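Local coordinates for uncharacterized sugar kinase PH1459 (Pyrococcus horikoshii, PDB 3EWM), which is an uncharacterised pfkB-family carbohydrate kinase that binds ATP and probably transfers its terminal phosphoryl group to a sugar such as fructose, at residues A[267-271]-A[301-305]. Residues are numbered along the deposited sequence.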
loop_
_atom_site.group_PDB
_atom_site.type_symbol
_atom_site.label_atom_id
_atom_site.label_comp_id
_atom_site.label_asym_id
_atom_site.label_seq_id
_atom_site.Cartn_x
_atom_site.Cartn_y
_atom_site.Cartn_z
ATOM N N LYS A 267 40.145 9.735 7.487
ATOM C CA LYS A 267 40.020 8.282 7.333
ATOM C C LYS A 267 38.553 7.927 7.119
ATOM O O LYS A 267 38.214 7.094 6.276
ATOM C CB LYS A 267 40.558 7.555 8.570
ATOM C CG LYS A 267 42.078 7.578 8.692
ATOM C CD LYS A 267 42.508 6.962 10.019
ATOM C CE LYS A 267 43.982 7.238 10.307
ATOM N NZ LYS A 267 44.860 6.496 9.374
ATOM N N LEU A 268 37.700 8.583 7.891
ATOM C CA LEU A 268 36.274 8.374 7.822
ATOM C C LEU A 268 35.739 8.843 6.463
ATOM O O LEU A 268 35.024 8.111 5.794
ATOM C CB LEU A 268 35.627 9.127 8.968
ATOM C CG LEU A 268 34.127 9.035 9.162
ATOM C CD1 LEU A 268 33.696 7.588 9.320
ATOM C CD2 LEU A 268 33.819 9.868 10.423
ATOM N N GLY A 269 36.128 10.049 6.051
ATOM C CA GLY A 269 35.746 10.591 4.741
ATOM C C GLY A 269 36.138 9.721 3.556
ATOM O O GLY A 269 35.307 9.440 2.679
ATOM N N LYS A 270 37.395 9.292 3.526
ATOM C CA LYS A 270 37.882 8.408 2.461
ATOM C C LYS A 270 37.150 7.057 2.453
ATOM O O LYS A 270 36.845 6.527 1.394
ATOM C CB LYS A 270 39.402 8.216 2.538
ATOM C CG LYS A 270 40.236 9.518 2.455
ATOM C CD LYS A 270 39.997 10.310 1.165
ATOM C CE LYS A 270 39.121 11.551 1.372
ATOM N NZ LYS A 270 39.136 12.419 0.148
ATOM N N PHE A 271 36.839 6.530 3.634
ATOM C CA PHE A 271 36.103 5.260 3.725
ATOM C C PHE A 271 34.667 5.427 3.242
ATOM O O PHE A 271 34.206 4.680 2.377
ATOM C CB PHE A 271 36.140 4.664 5.138
ATOM C CG PHE A 271 35.338 3.384 5.281
ATOM C CD1 PHE A 271 35.706 2.233 4.580
ATOM C CD2 PHE A 271 34.223 3.338 6.111
ATOM C CE1 PHE A 271 34.977 1.058 4.690
ATOM C CE2 PHE A 271 33.478 2.167 6.245
ATOM C CZ PHE A 271 33.855 1.018 5.537
ATOM N N ARG A 301 40.646 -0.690 4.025
ATOM C CA ARG A 301 41.490 -1.461 4.938
ATOM C C ARG A 301 41.849 -0.685 6.208
ATOM O O ARG A 301 41.992 -1.262 7.274
ATOM C CB ARG A 301 42.741 -1.973 4.223
ATOM C CG ARG A 301 42.467 -3.173 3.340
ATOM C CD ARG A 301 43.756 -3.902 2.969
ATOM N NE ARG A 301 44.674 -3.054 2.204
ATOM C CZ ARG A 301 44.655 -2.908 0.880
ATOM N NH1 ARG A 301 43.755 -3.541 0.134
ATOM N NH2 ARG A 301 45.543 -2.117 0.297
ATOM N N GLU A 302 41.966 0.628 6.090
ATOM C CA GLU A 302 42.175 1.477 7.250
ATOM C C GLU A 302 41.094 1.246 8.321
ATOM O O GLU A 302 41.403 1.074 9.506
ATOM C CB GLU A 302 42.194 2.938 6.808
ATOM C CG GLU A 302 42.397 3.908 7.938
ATOM C CD GLU A 302 43.856 4.059 8.314
ATOM O OE1 GLU A 302 44.687 4.332 7.408
ATOM O OE2 GLU A 302 44.160 3.916 9.521
ATOM N N VAL A 303 39.836 1.206 7.883
ATOM C CA VAL A 303 38.690 1.085 8.784
ATOM C C VAL A 303 38.352 -0.369 9.087
ATOM O O VAL A 303 38.123 -0.726 10.246
ATOM C CB VAL A 303 37.429 1.805 8.208
ATOM C CG1 VAL A 303 36.188 1.493 9.039
ATOM C CG2 VAL A 303 37.655 3.299 8.124
ATOM N N LEU A 304 38.310 -1.209 8.052
ATOM C CA LEU A 304 37.781 -2.551 8.225
ATOM C C LEU A 304 38.838 -3.568 8.635
ATOM O O LEU A 304 38.519 -4.515 9.341
ATOM C CB LEU A 304 37.011 -3.031 6.987
ATOM C CG LEU A 304 35.820 -2.201 6.488
ATOM C CD1 LEU A 304 35.217 -2.829 5.236
ATOM C CD2 LEU A 304 34.752 -2.007 7.567
ATOM N N ALA A 305 40.085 -3.369 8.203
ATOM C CA ALA A 305 41.159 -4.337 8.483
ATOM C C ALA A 305 42.220 -3.780 9.430
ATOM O O ALA A 305 41.918 -2.982 10.318
ATOM C CB ALA A 305 41.797 -4.812 7.189
#
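Helix-to-helix packing, apolar on the inside with an ion pair at its exposed margin, joins helix 265-279 near its start to the short helix 298-304, whose last turn lies at the end of the modelled chain. F271 and K267, one helical turn apart, both point their CA-to-CB bonds toward 301-305. The flat ring of F271 offers a broad apolar face, and compact, branched V303 sits over it in a CH-pi contact, with V303 CB 4.0 Å from the ring centroid; F271 CB and V303 CG2 are 3.6 Å apart. In this ribokinase-like α/β fold, whose helices flank a mostly parallel sheet, the contact packs the last modelled helix against helices 265-279 and 245-259, A252 touching F271 and K259 both V303 and L304. L304, whose CA-to-CB bond points sideways, turns its branched end in, its CD2 3.8 Å from F271 CZ. Near solvent, acidic E302 matches basic K267: K267 NZ forms a salt bridge with E302 OE2 at 2.7 Å, although the modelled position of the amine is less certain.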